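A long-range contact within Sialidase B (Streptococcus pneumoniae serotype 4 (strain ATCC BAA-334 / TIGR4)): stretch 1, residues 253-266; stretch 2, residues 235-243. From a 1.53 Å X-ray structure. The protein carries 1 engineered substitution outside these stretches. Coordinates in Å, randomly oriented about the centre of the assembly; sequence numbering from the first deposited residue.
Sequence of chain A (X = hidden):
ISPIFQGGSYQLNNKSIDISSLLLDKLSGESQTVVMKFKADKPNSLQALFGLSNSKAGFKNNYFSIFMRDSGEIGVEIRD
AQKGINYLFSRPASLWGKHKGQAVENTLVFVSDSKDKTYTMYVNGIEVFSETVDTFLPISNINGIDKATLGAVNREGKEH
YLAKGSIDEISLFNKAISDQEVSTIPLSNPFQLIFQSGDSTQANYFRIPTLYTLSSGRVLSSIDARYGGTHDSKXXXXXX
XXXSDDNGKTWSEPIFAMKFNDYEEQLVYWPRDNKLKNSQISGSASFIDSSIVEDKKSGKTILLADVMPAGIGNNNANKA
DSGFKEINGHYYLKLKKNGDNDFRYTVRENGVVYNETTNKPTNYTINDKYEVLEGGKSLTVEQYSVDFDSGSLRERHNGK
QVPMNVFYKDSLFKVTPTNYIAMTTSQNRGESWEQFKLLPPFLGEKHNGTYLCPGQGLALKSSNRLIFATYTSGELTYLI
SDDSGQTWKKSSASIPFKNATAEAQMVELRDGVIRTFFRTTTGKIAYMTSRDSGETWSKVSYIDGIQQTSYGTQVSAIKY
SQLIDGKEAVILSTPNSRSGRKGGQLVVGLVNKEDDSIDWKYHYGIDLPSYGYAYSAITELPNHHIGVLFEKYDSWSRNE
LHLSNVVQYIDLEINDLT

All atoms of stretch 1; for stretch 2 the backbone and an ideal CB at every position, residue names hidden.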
ATOM      1  N   GLU A 253      10.766  11.372  -8.811  1.00  9.61           N
ATOM      2  CA  GLU A 253      10.140  10.323  -9.619  1.00 11.26           C
ATOM      3  C   GLU A 253      10.709   8.994  -9.135  1.00 10.40           C
ATOM      4  O   GLU A 253      11.911   8.858  -8.950  1.00 11.07           O
ATOM      5  CB  GLU A 253      10.419  10.520 -11.111  1.00 12.64           C
ATOM      6  CG  GLU A 253       9.561   9.624 -12.025  1.00 19.59           C
ATOM      7  CD  GLU A 253       8.051   9.921 -11.939  1.00 23.24           C
ATOM      8  OE1 GLU A 253       7.682  11.019 -11.464  1.00 30.34           O
ATOM      9  OE2 GLU A 253       7.229   9.065 -12.362  1.00 15.80           O
ATOM     10  N   PRO A 254       9.840   8.009  -8.879  1.00 11.39           N
ATOM     11  CA  PRO A 254      10.327   6.743  -8.316  1.00 11.92           C
ATOM     12  C   PRO A 254      11.330   5.995  -9.202  1.00  9.88           C
ATOM     13  O   PRO A 254      11.320   6.117 -10.435  1.00 11.14           O
ATOM     14  CB  PRO A 254       9.053   5.911  -8.206  1.00  9.79           C
ATOM     15  CG  PRO A 254       7.955   6.919  -8.045  1.00 11.57           C
ATOM     16  CD  PRO A 254       8.373   8.050  -8.968  1.00 10.78           C
ATOM     17  N   ILE A 255      12.197   5.237  -8.544  1.00  8.75           N
ATOM     18  CA  ILE A 255      13.093   4.306  -9.225  1.00  9.61           C
ATOM     19  C   ILE A 255      12.901   2.953  -8.576  1.00 11.52           C
ATOM     20  O   ILE A 255      12.231   2.856  -7.540  1.00 12.08           O
ATOM     21  CB  ILE A 255      14.581   4.726  -9.129  1.00 10.99           C
ATOM     22  CG1 ILE A 255      15.066   4.747  -7.667  1.00 10.50           C
ATOM     23  CG2 ILE A 255      14.775   6.054  -9.820  1.00 12.23           C
ATOM     24  CD1 ILE A 255      16.581   4.916  -7.511  1.00 16.29           C
ATOM     25  N   PHE A 256      13.483   1.911  -9.165  1.00 10.00           N
ATOM     26  CA  PHE A 256      13.430   0.594  -8.527  1.00  9.73           C
ATOM     27  C   PHE A 256      14.664   0.330  -7.688  1.00 10.95           C
ATOM     28  O   PHE A 256      15.788   0.607  -8.114  1.00 12.61           O
ATOM     29  CB  PHE A 256      13.278  -0.549  -9.547  1.00 10.50           C
ATOM     30  CG  PHE A 256      12.008  -0.505 -10.335  1.00 10.35           C
ATOM     31  CD1 PHE A 256      10.776  -0.664  -9.706  1.00 12.15           C
ATOM     32  CD2 PHE A 256      12.034  -0.331 -11.710  1.00 11.45           C
ATOM     33  CE1 PHE A 256       9.598  -0.619 -10.445  1.00  9.47           C
ATOM     34  CE2 PHE A 256      10.871  -0.290 -12.451  1.00 15.18           C
ATOM     35  CZ  PHE A 256       9.647  -0.436 -11.821  1.00 13.28           C
ATOM     36  N   ALA A 257      14.436  -0.224  -6.499  1.00  9.94           N
ATOM     37  CA  ALA A 257      15.497  -0.746  -5.647  1.00 10.13           C
ATOM     38  C   ALA A 257      15.735  -2.229  -5.908  1.00  8.06           C
ATOM     39  O   ALA A 257      16.881  -2.699  -5.865  1.00 11.35           O
ATOM     40  CB  ALA A 257      15.182  -0.509  -4.176  1.00  8.91           C
ATOM     41  N   MET A 258      14.654  -2.973  -6.143  1.00 10.68           N
ATOM     42  CA  MET A 258      14.736  -4.389  -6.512  1.00 10.82           C
ATOM     43  C   MET A 258      13.675  -4.669  -7.556  1.00 11.93           C
ATOM     44  O   MET A 258      12.510  -4.288  -7.388  1.00 10.79           O
ATOM     45  CB  MET A 258      14.501  -5.306  -5.299  1.00  9.88           C
ATOM     46  CG  MET A 258      15.547  -5.183  -4.200  1.00 10.35           C
ATOM     47  SD  MET A 258      15.284  -6.401  -2.899  1.00 14.73           S
ATOM     48  CE  MET A 258      16.539  -5.883  -1.729  1.00 11.19           C
ATOM     49  N   LYS A 259      14.070  -5.338  -8.633  1.00 11.26           N
ATOM     50  CA  LYS A 259      13.134  -5.638  -9.702  1.00 12.40           C
ATOM     51  C   LYS A 259      13.507  -6.932 -10.401  1.00 11.94           C
ATOM     52  O   LYS A 259      14.677  -7.345 -10.404  1.00 14.09           O
ATOM     53  CB  LYS A 259      13.112  -4.509 -10.721  1.00 18.34           C
ATOM     54  CG  LYS A 259      14.373  -4.465 -11.560  1.00 18.72           C
ATOM     55  CD  LYS A 259      14.274  -3.431 -12.659  1.00 24.87           C
ATOM     56  CE  LYS A 259      12.985  -3.626 -13.413  1.00 23.01           C
ATOM     57  NZ  LYS A 259      12.825  -2.690 -14.560  1.00 32.36           N
ATOM     58  N   PHE A 260      12.492  -7.571 -10.975  1.00 11.53           N
ATOM     59  CA  PHE A 260      12.659  -8.724 -11.844  1.00 10.50           C
ATOM     60  C   PHE A 260      12.030  -8.401 -13.184  1.00 12.10           C
ATOM     61  O   PHE A 260      11.120  -7.570 -13.269  1.00 15.51           O
ATOM     62  CB  PHE A 260      11.937  -9.943 -11.273  1.00 11.76           C
ATOM     63  CG  PHE A 260      12.674 -10.639 -10.173  1.00 11.20           C
ATOM     64  CD1 PHE A 260      13.999 -11.022 -10.332  1.00 12.18           C
ATOM     65  CD2 PHE A 260      12.032 -10.934  -8.975  1.00  9.44           C
ATOM     66  CE1 PHE A 260      14.669 -11.704  -9.316  1.00 13.45           C
ATOM     67  CE2 PHE A 260      12.703 -11.605  -7.957  1.00 11.59           C
ATOM     68  CZ  PHE A 260      14.017 -11.984  -8.129  1.00 11.17           C
ATOM     69  N   ASN A 261      12.502  -9.071 -14.232  1.00 14.88           N
ATOM     70  CA  ASN A 261      12.054  -8.756 -15.584  1.00 16.21           C
ATOM     71  C   ASN A 261      11.461  -9.938 -16.330  1.00 14.50           C
ATOM     72  O   ASN A 261      11.253  -9.874 -17.553  1.00 14.81           O
ATOM     73  CB  ASN A 261      13.189  -8.122 -16.385  1.00 16.99           C
ATOM     74  CG  ASN A 261      13.508  -6.717 -15.908  1.00 22.47           C
ATOM     75  OD1 ASN A 261      12.604  -5.909 -15.679  1.00 27.21           O
ATOM     76  ND2 ASN A 261      14.784  -6.429 -15.728  1.00 28.56           N
ATOM     77  N   ASP A 262      11.162 -11.001 -15.590  1.00 15.04           N
ATOM     78  CA  ASP A 262      10.513 -12.162 -16.179  1.00 14.09           C
ATOM     79  C   ASP A 262       9.095 -11.842 -16.673  1.00 12.93           C
ATOM     80  O   ASP A 262       8.617 -12.451 -17.633  1.00 15.20           O
ATOM     81  CB  ASP A 262      10.523 -13.370 -15.222  1.00 12.75           C
ATOM     82  CG  ASP A 262      10.044 -13.039 -13.803  1.00 13.51           C
ATOM     83  OD1 ASP A 262      10.364 -11.948 -13.276  1.00 15.87           O
ATOM     84  OD2 ASP A 262       9.384 -13.912 -13.194  1.00 15.48           O
ATOM     85  N   TYR A 263       8.434 -10.891 -16.016  1.00 12.77           N
ATOM     86  CA  TYR A 263       7.166 -10.355 -16.492  1.00 15.72           C
ATOM     87  C   TYR A 263       7.281  -8.861 -16.775  1.00 12.24           C
ATOM     88  O   TYR A 263       8.005  -8.147 -16.072  1.00 14.22           O
ATOM     89  CB  TYR A 263       6.065 -10.601 -15.464  1.00 12.06           C
ATOM     90  CG  TYR A 263       5.460 -11.980 -15.534  1.00 12.72           C
ATOM     91  CD1 TYR A 263       6.244 -13.114 -15.335  1.00 13.93           C
ATOM     92  CD2 TYR A 263       4.115 -12.150 -15.795  1.00 12.03           C
ATOM     93  CE1 TYR A 263       5.703 -14.388 -15.389  1.00 14.16           C
ATOM     94  CE2 TYR A 263       3.546 -13.435 -15.845  1.00 13.01           C
ATOM     95  CZ  TYR A 263       4.356 -14.543 -15.646  1.00 15.13           C
ATOM     96  OH  TYR A 263       3.825 -15.813 -15.710  1.00 15.34           O
ATOM     97  N   GLU A 264       6.577  -8.406 -17.814  1.00 14.06           N
ATOM     98  CA  GLU A 264       6.529  -6.991 -18.185  1.00 16.15           C
ATOM     99  C   GLU A 264       5.934  -6.128 -17.066  1.00 16.12           C
ATOM    100  O   GLU A 264       5.039  -6.561 -16.348  1.00 15.43           O
ATOM    101  CB  GLU A 264       5.713  -6.824 -19.477  1.00 15.29           C
ATOM    102  CG  GLU A 264       5.561  -5.382 -19.979  1.00 17.33           C
ATOM    103  CD  GLU A 264       4.482  -5.221 -21.051  1.00 20.56           C
ATOM    104  OE1 GLU A 264       3.691  -6.161 -21.273  1.00 22.23           O
ATOM    105  OE2 GLU A 264       4.426  -4.142 -21.671  1.00 23.43           O
ATOM    106  N   GLU A 265       6.435  -4.905 -16.922  1.00 17.97           N
ATOM    107  CA  GLU A 265       5.819  -3.940 -16.020  1.00 14.64           C
ATOM    108  C   GLU A 265       4.582  -3.359 -16.700  1.00 16.18           C
ATOM    109  O   GLU A 265       4.696  -2.466 -17.551  1.00 18.96           O
ATOM    110  CB  GLU A 265       6.814  -2.830 -15.674  1.00 15.41           C
ATOM    111  CG  GLU A 265       8.039  -3.313 -14.896  1.00 19.44           C
ATOM    112  CD  GLU A 265       9.308  -2.561 -15.290  1.00 25.94           C
ATOM    113  OE1 GLU A 265       9.203  -1.524 -15.985  1.00 30.44           O
ATOM    114  OE2 GLU A 265      10.405  -3.010 -14.907  1.00 25.46           O
ATOM    115  N   GLN A 266       3.407  -3.872 -16.344  1.00 15.93           N
ATOM    116  CA  GLN A 266       2.163  -3.465 -16.987  1.00 13.94           C
ATOM    117  C   GLN A 266       1.246  -2.744 -16.023  1.00 15.69           C
ATOM    118  O   GLN A 266       1.034  -3.207 -14.899  1.00 13.77           O
ATOM    119  CB  GLN A 266       1.397  -4.688 -17.485  1.00 15.35           C
ATOM    120  CG  GLN A 266       1.883  -5.293 -18.769  1.00 20.11           C
ATOM    121  CD  GLN A 266       1.163  -6.587 -19.062  1.00 16.63           C
ATOM    122  OE1 GLN A 266       1.619  -7.656 -18.675  1.00 16.61           O
ATOM    123  NE2 GLN A 266       0.020  -6.496 -19.735  1.00 24.87           N
ATOM    124  N   UNK A 235       2.873 -13.071  -7.116  1.00 10.76           N
ATOM    125  CA  UNK A 235       2.396 -12.013  -7.996  1.00 11.85           C
ATOM    126  C   UNK A 235       3.589 -11.476  -8.775  1.00  8.75           C
ATOM    127  O   UNK A 235       4.675 -12.068  -8.746  1.00 10.83           O
ATOM    128  CB  UNK A 235       1.701 -10.900  -7.208  1.00 11.85           C
ATOM    129  N   UNK A 236       3.397 -10.357  -9.468  1.00  8.74           N
ATOM    130  CA  UNK A 236       4.532  -9.537  -9.881  1.00  9.41           C
ATOM    131  C   UNK A 236       4.533  -8.311  -8.984  1.00  9.51           C
ATOM    132  O   UNK A 236       3.566  -7.529  -8.953  1.00  8.94           O
ATOM    133  CB  UNK A 236       4.455  -9.154 -11.360  1.00  9.41           C
ATOM    134  N   UNK A 237       5.610  -8.176  -8.221  1.00  8.58           N
ATOM    135  CA  UNK A 237       5.806  -7.018  -7.362  1.00 10.39           C
ATOM    136  C   UNK A 237       7.274  -6.623  -7.406  1.00 10.31           C
ATOM    137  O   UNK A 237       8.142  -7.496  -7.348  1.00  9.80           O
ATOM    138  CB  UNK A 237       5.358  -7.309  -5.928  1.00 10.39           C
ATOM    139  N   UNK A 238       7.543  -5.317  -7.521  1.00  8.45           N
ATOM    140  CA  UNK A 238       8.900  -4.772  -7.421  1.00 10.45           C
ATOM    141  C   UNK A 238       8.973  -3.872  -6.187  1.00 10.04           C
ATOM    142  O   UNK A 238       7.944  -3.437  -5.690  1.00  8.64           O
ATOM    143  CB  UNK A 238       9.281  -3.999  -8.685  1.00 10.45           C
ATOM    144  N   UNK A 239      10.179  -3.564  -5.714  1.00  9.37           N
ATOM    145  CA  UNK A 239      10.351  -2.556  -4.658  1.00  8.87           C
ATOM    146  C   UNK A 239      10.774  -1.241  -5.295  1.00  9.07           C
ATOM    147  O   UNK A 239      11.761  -1.195  -6.029  1.00  9.27           O
ATOM    148  CB  UNK A 239      11.380  -3.008  -3.620  1.00  8.87           C
ATOM    149  N   UNK A 240      10.018  -0.176  -5.029  1.00  9.18           N
ATOM    150  CA  UNK A 240      10.312   1.142  -5.598  1.00  9.04           C
ATOM    151  C   UNK A 240      10.652   2.117  -4.480  1.00 10.47           C
ATOM    152  O   UNK A 240      10.262   1.914  -3.325  1.00  8.97           O
ATOM    153  CB  UNK A 240       9.130   1.660  -6.420  1.00  9.04           C
ATOM    154  N   UNK A 241      11.386   3.171  -4.830  1.00  9.13           N
ATOM    155  CA  UNK A 241      11.769   4.200  -3.858  1.00  8.33           C
ATOM    156  C   UNK A 241      11.605   5.601  -4.428  1.00  8.74           C
ATOM    157  O   UNK A 241      11.656   5.797  -5.646  1.00  8.99           O
ATOM    158  CB  UNK A 241      13.216   3.992  -3.407  1.00  8.33           C
ATOM    159  N   UNK A 242      11.419   6.554  -3.518  1.00  8.40           N
ATOM    160  CA  UNK A 242      11.362   7.983  -3.831  1.00  7.79           C
ATOM    161  C   UNK A 242      11.891   8.761  -2.621  1.00  9.10           C
ATOM    162  O   UNK A 242      11.803   8.287  -1.496  1.00  9.49           O
ATOM    163  CB  UNK A 242       9.938   8.417  -4.186  1.00  7.79           C
ATOM    164  N   UNK A 243      12.468   9.937  -2.837  1.00  8.43           N
ATOM    165  CA  UNK A 243      12.977  10.727  -1.708  1.00 10.23           C
ATOM    166  C   UNK A 243      12.522  12.177  -1.812  1.00 10.94           C
ATOM    167  O   UNK A 243      12.158  12.668  -2.898  1.00  9.74           O
ATOM    168  CB  UNK A 243      14.504  10.661  -1.650  1.00 10.23           C
TER

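Position 235 lies beyond the reach of stretch 1, with nothing of it within 5.5 Å of the ideal CB, so this contact sets no preference. The deposited residue is Ser235.

At position 236 the CA-to-CB bond points toward stretch 1, and the ideal CB sits 4.6 Å from Tyr263 CB. Farther out, the loop turns the carbonyl oxygens of Phe260 and Tyr263 inward, with Asp262 nearby. A long donor suits this: lysine or arginine, perhaps glutamine. It is Lys236, extended through chi3 and bent only at chi4 (p). Its NZ makes a weak hydrogen bond to Tyr263 O (3.2 Å) and lies 3.0 Å from Phe260 O. A water accepts from Lys236 NZ (2.9 Å) and donates to Asp262 OD1 (2.6 Å), tying the amine to the carboxylate indirectly. The aliphatic part is used too: CD of Lys236 packs 3.8 Å from Tyr263 CB.

Position 237 points away, as strand alternation demands; stretch 1 leaves the choice open, and Ile237 fills it.

Position 238 points toward stretch 1 again. Its ideal CB is 3.5 Å from Met258 O and 3.8 Å from Phe256 CD1, and the amide of Phe260 is within range of a short acceptor. Asparagine or aspartate would reach it; the hydroxyl of serine or threonine, one bond from CB, would fall short. Asn238 accepts from Phe260 N through OD1 (3.3 Å), while its ND2 lies over one face of the Phe256 ring, 3.6 Å from CE1.

At position 239 the backbone does much of the work. The register slips by one between Phe256 and Met258, a beta bulge, so a single carbonyl meets two successive amides. The side chain shares a face with Met258, and a beta-branched or other aliphatic residue suits it. In Ile239, O accepts from Ala257 N (2.9 Å) and weakly from Met258 N (3.4 Å), N donates to Met258 O (3.0 Å), and CG1 packs 4.2 Å from Met258 CB.

Position 240 shares the Phe256 face, where strands approach to 4.3 Å between CA atoms. With the ideal CB 3.5 Å from Ile255 O, a small side chain is comfortable. Ala240 places CB 4.3 Å from Phe256 CD1.

Position 241 pairs with Ile255 on the opposite face, favouring valine, isoleucine or threonine. Thr241 N donates to Ile255 O (2.9 Å), Thr241 O accepts from Ile255 N (3.0 Å), and its CG2 lies 3.9 Å from Ala257 CB.

Position 242 runs sideways past Pro254; small or medium residues would serve. Ser242 brings CB 4.5 Å from Pro254 CA.

Position 243 has no contact to satisfy, and Tyr243 occupies it.

Stretch 2 235-243: SKINIATSY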
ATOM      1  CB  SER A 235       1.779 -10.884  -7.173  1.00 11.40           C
ATOM      2  OG  SER A 235       1.037 -10.001  -7.992  1.00 10.54           O
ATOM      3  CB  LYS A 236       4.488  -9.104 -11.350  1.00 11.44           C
ATOM      4  CG  LYS A 236       5.714  -8.240 -11.686  1.00 12.12           C
ATOM      5  CD  LYS A 236       5.691  -7.653 -13.096  1.00 13.34           C
ATOM      6  CE  LYS A 236       6.868  -6.689 -13.264  1.00 11.73           C
ATOM      7  NZ  LYS A 236       8.186  -7.347 -12.994  1.00 15.44           N
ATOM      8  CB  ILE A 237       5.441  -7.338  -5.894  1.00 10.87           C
ATOM      9  CG1 ILE A 237       4.021  -7.894  -5.783  1.00 11.63           C
ATOM     10  CG2 ILE A 237       5.659  -6.098  -5.010  1.00 10.75           C
ATOM     11  CD1 ILE A 237       3.713  -8.528  -4.420  1.00 10.10           C
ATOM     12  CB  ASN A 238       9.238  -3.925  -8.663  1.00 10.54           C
ATOM     13  CG  ASN A 238       9.437  -4.752  -9.934  1.00 11.91           C
ATOM     14  OD1 ASN A 238       9.876  -5.896  -9.894  1.00 11.11           O
ATOM     15  ND2 ASN A 238       9.133  -4.144 -11.081  1.00 11.06           N
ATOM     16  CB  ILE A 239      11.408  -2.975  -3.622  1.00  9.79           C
ATOM     17  CG1 ILE A 239      11.109  -4.366  -3.042  1.00 10.24           C
ATOM     18  CG2 ILE A 239      11.497  -1.929  -2.515  1.00 11.37           C
ATOM     19  CD1 ILE A 239       9.711  -4.512  -2.419  1.00 10.46           C
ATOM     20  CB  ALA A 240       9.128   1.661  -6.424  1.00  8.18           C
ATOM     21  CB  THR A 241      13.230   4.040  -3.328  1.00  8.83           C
ATOM     22  OG1 THR A 241      14.160   4.147  -4.406  1.00 10.46           O
ATOM     23  CG2 THR A 241      13.462   2.690  -2.677  1.00  8.88           C
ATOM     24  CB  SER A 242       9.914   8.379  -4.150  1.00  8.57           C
ATOM     25  OG  SER A 242       9.771   9.790  -4.309  1.00  8.95           O
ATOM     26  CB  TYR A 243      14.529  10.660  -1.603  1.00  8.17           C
ATOM     27  CG  TYR A 243      15.208  11.008  -2.897  1.00  9.24           C
ATOM     28  CD1 TYR A 243      15.432  12.329  -3.249  1.00  9.47           C
ATOM     29  CD2 TYR A 243      15.554  10.008  -3.804  1.00 10.48           C
ATOM     30  CE1 TYR A 243      16.027  12.648  -4.470  1.00 15.04           C
ATOM     31  CE2 TYR A 243      16.136  10.307  -5.012  1.00 12.13           C
ATOM     32  CZ  TYR A 243      16.366  11.624  -5.344  1.00 13.68           C
ATOM     33  OH  TYR A 243      16.951  11.920  -6.556  1.00 16.07           O
TER
HETATM   34  O   HOH W   1       8.343 -10.247 -13.077  1.00 16.27           O
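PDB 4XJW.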